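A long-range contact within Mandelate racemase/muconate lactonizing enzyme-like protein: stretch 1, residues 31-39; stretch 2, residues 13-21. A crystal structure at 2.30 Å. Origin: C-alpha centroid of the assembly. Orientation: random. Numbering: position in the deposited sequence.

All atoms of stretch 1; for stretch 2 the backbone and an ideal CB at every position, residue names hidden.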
# COMPACT_ATOMS: atom_id res chain seq x y z
N TRP A 31 34.24 19.14 -16.09
CA TRP A 31 34.95 20.04 -15.21
C TRP A 31 36.44 19.90 -15.48
O TRP A 31 36.86 18.92 -16.06
CB TRP A 31 34.60 19.80 -13.71
CG TRP A 31 35.01 18.45 -13.18
CD1 TRP A 31 36.10 18.17 -12.37
CD2 TRP A 31 34.36 17.18 -13.41
NE1 TRP A 31 36.14 16.82 -12.09
CE2 TRP A 31 35.10 16.19 -12.72
CE3 TRP A 31 33.20 16.80 -14.12
CZ2 TRP A 31 34.74 14.81 -12.73
CZ3 TRP A 31 32.84 15.43 -14.13
CH2 TRP A 31 33.62 14.46 -13.43
N ASP A 32 37.24 20.87 -15.05
CA ASP A 32 38.67 20.82 -15.28
C ASP A 32 39.42 21.37 -14.08
O ASP A 32 40.57 21.79 -14.18
CB ASP A 32 39.06 21.53 -16.62
CG ASP A 32 38.90 23.09 -16.55
OD1 ASP A 32 38.45 23.63 -15.51
OD2 ASP A 32 39.25 23.77 -17.57
N SER A 33 38.76 21.34 -12.93
CA SER A 33 39.39 21.74 -11.66
C SER A 33 38.54 21.39 -10.44
O SER A 33 37.38 21.05 -10.56
CB SER A 33 39.68 23.25 -11.62
OG SER A 33 38.50 24.00 -11.50
N THR A 34 39.14 21.50 -9.27
CA THR A 34 38.49 21.19 -7.98
C THR A 34 38.73 22.31 -7.00
O THR A 34 39.85 22.78 -6.88
CB THR A 34 39.13 19.93 -7.32
OG1 THR A 34 39.07 18.84 -8.23
CG2 THR A 34 38.41 19.56 -6.00
N THR A 35 37.70 22.70 -6.26
CA THR A 35 37.86 23.66 -5.21
C THR A 35 37.64 23.01 -3.83
O THR A 35 36.58 22.45 -3.57
CB THR A 35 36.92 24.86 -5.40
OG1 THR A 35 37.25 25.50 -6.64
CG2 THR A 35 37.09 25.82 -4.28
N MET A 36 38.67 23.07 -2.98
CA MET A 36 38.58 22.69 -1.61
C MET A 36 38.38 23.89 -0.70
O MET A 36 39.12 24.87 -0.78
CB MET A 36 39.83 21.90 -1.19
CG MET A 36 39.76 21.34 0.24
SD MET A 36 41.43 20.85 0.90
CE MET A 36 41.64 19.38 0.03
N ILE A 37 37.40 23.82 0.19
CA ILE A 37 37.26 24.88 1.17
C ILE A 37 37.76 24.32 2.49
O ILE A 37 37.36 23.24 2.88
CB ILE A 37 35.80 25.42 1.26
CG1 ILE A 37 35.32 25.93 -0.12
CG2 ILE A 37 35.70 26.51 2.32
CD1 ILE A 37 34.76 24.81 -1.04
N LEU A 38 38.65 25.06 3.17
CA LEU A 38 39.37 24.51 4.30
C LEU A 38 39.05 25.31 5.55
O LEU A 38 39.15 26.54 5.53
CB LEU A 38 40.91 24.50 4.04
CG LEU A 38 41.72 23.94 5.27
CD1 LEU A 38 41.68 22.39 5.42
CD2 LEU A 38 43.11 24.47 5.22
N VAL A 39 38.64 24.62 6.61
CA VAL A 39 38.39 25.28 7.87
C VAL A 39 39.45 24.85 8.88
O VAL A 39 39.82 23.65 8.97
CB VAL A 39 36.94 24.95 8.40
CG1 VAL A 39 36.66 25.57 9.78
CG2 VAL A 39 35.89 25.39 7.36
N UNK A 13 38.98 30.25 7.58
CA UNK A 13 38.49 29.64 6.37
C UNK A 13 39.35 30.11 5.20
O UNK A 13 39.70 31.27 5.12
CB UNK A 13 37.01 29.98 6.15
N UNK A 14 39.64 29.20 4.27
CA UNK A 14 40.41 29.49 3.08
C UNK A 14 40.01 28.49 2.02
O UNK A 14 39.36 27.51 2.33
CB UNK A 14 41.91 29.44 3.35
N UNK A 15 40.37 28.74 0.77
CA UNK A 15 39.92 27.90 -0.33
C UNK A 15 41.03 27.78 -1.32
O UNK A 15 41.86 28.68 -1.47
CB UNK A 15 38.66 28.46 -0.99
N UNK A 16 41.05 26.66 -2.02
CA UNK A 16 42.10 26.37 -3.00
C UNK A 16 41.44 25.73 -4.18
O UNK A 16 40.53 24.87 -4.03
CB UNK A 16 43.20 25.47 -2.43
N UNK A 17 41.90 26.13 -5.36
CA UNK A 17 41.42 25.58 -6.60
C UNK A 17 42.58 24.93 -7.30
O UNK A 17 43.62 25.57 -7.47
CB UNK A 17 40.77 26.65 -7.48
N UNK A 18 42.41 23.67 -7.72
CA UNK A 18 43.45 22.88 -8.37
C UNK A 18 42.95 22.28 -9.71
O UNK A 18 41.96 21.52 -9.75
CB UNK A 18 43.92 21.77 -7.43
N UNK A 19 43.63 22.63 -10.82
CA UNK A 19 43.30 21.98 -12.08
C UNK A 19 43.36 20.47 -11.97
O UNK A 19 44.21 19.94 -11.31
CB UNK A 19 44.24 22.46 -13.18
N UNK A 20 42.44 19.81 -12.64
CA UNK A 20 42.49 18.37 -12.85
C UNK A 20 43.71 18.09 -13.74
O UNK A 20 44.15 18.98 -14.48
CB UNK A 20 41.20 17.85 -13.48
N UNK A 21 44.24 16.87 -13.69
CA UNK A 21 45.38 16.53 -14.53
C UNK A 21 44.99 16.20 -16.00
O UNK A 21 45.85 15.92 -16.82
CB UNK A 21 46.11 15.34 -13.91

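The strands run antiparallel, and alternate positions of stretch 2 send side chains to opposite faces of the sheet: 13, 15, 17 and 19 join Ser33, Thr35, Ile37 and Val39, while 14, 16 and 18 join Thr34, Met36 and Leu38. Backbone hydrogen bonds at 14, 16 and 18 exclude proline there but do not choose among other residues.

Position 13 has extended angles (-120/140), and its ideal CB lies 4.9 Å from Val39 CG2 and 5.3 Å from Ile37 CG2. Valine, isoleucine or another apolar residue would suit. It is Val13, whose CG1 reaches Ile37 CG2 at 3.9 Å.

At position 14 the ideal CB has one near neighbor in stretch 1, Leu38 O at 4.6 Å, which leaves room for a small or polar group. Ser14 is deposited, and a water bonded to its OG (2.8 Å) makes a weak bond to Leu38 O (3.3 Å).

At position 15 the ideal CB sits beside Ile37 CG1 (4.3 Å) and Thr35 CG2 (4.5 Å), with Met36 O only 3.6 Å away, which favors a small residue: alanine, perhaps valine or threonine. Ala15 meets Ile37 CG1 with its CB at 4.3 Å.

Position 16 shares a face with Leu38 and Met36, which invites a large apolar or aromatic group. Tyr16, with chi1 in m, swings its ring along the strand: Leu38 CB lies at the ring edge, 3.9 Å from CE2, and OH joins Ser14 OG in a 2.6 Å hydrogen bond.

Position 17 places its ideal CB 3.8 Å from Thr35 OG1, a hydroxyl that can give or accept. Serine, threonine or asparagine could answer it, and the extended backbone favors beta-branching. Thr17 does so: its OG1 and Thr35 OG1 are hydrogen-bonded at 3.1 Å.

Position 18 has its ideal CB 4.2 Å from Thr34 O, on the face of Thr34 and Met36. Its extended backbone (-128/121) suits valine, isoleucine or threonine; the residue is Val18. A water donates to Val18 O (2.8 Å) and bonds Thr34 OG1 (2.7 Å).

Position 19, phi -54, needs no amide hydrogen toward stretch 1, so proline is allowed beside many others. Pro19 sends its CA to Asp32 O at 3.4 Å.

Position 20 points sideways, near Asp32 and Ser33. Its N donates to Asp32 O (3.1 Å), which argues against proline; a compact branched residue could reach both neighbors. Thr20 does: CG2 lies 3.6 Å from Ser33 N and 3.9 Å from Trp31 CD1, and OG1 3.9 Å from Asp32 CB.

Position 21 points away and is unconstrained here; it is Asp21.

Stretch 2 13-21: VSAYTVPTD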
# COMPACT_ATOMS: atom_id res chain seq x y z
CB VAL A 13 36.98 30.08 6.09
CG1 VAL A 13 36.39 29.23 4.99
CG2 VAL A 13 36.14 29.96 7.32
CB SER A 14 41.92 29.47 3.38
OG SER A 14 42.35 28.20 3.86
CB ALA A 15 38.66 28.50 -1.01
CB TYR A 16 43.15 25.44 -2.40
CG TYR A 16 43.57 25.93 -1.05
CD1 TYR A 16 44.61 26.88 -0.91
CD2 TYR A 16 42.88 25.53 0.09
CE1 TYR A 16 44.97 27.37 0.33
CE2 TYR A 16 43.20 26.02 1.31
CZ TYR A 16 44.26 26.94 1.45
OH TYR A 16 44.58 27.42 2.72
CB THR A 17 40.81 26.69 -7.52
OG1 THR A 17 39.74 27.34 -6.82
CG2 THR A 17 40.31 26.14 -8.86
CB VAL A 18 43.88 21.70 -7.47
CG1 VAL A 18 44.99 20.91 -8.12
CG2 VAL A 18 44.29 22.19 -6.06
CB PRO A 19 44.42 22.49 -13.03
CG PRO A 19 44.77 23.85 -12.46
CD PRO A 19 44.75 23.59 -10.97
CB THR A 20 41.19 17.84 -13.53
OG1 THR A 20 40.89 18.62 -14.70
CG2 THR A 20 39.98 18.00 -12.59
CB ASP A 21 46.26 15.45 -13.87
CG ASP A 21 45.50 14.13 -13.60
OD1 ASP A 21 44.31 14.02 -13.95
OD2 ASP A 21 46.10 13.18 -13.04
O HOH W 1 41.98 27.90 6.57
O HOH W 2 41.51 18.79 -9.43
O HOH W 3 42.91 20.59 -16.36
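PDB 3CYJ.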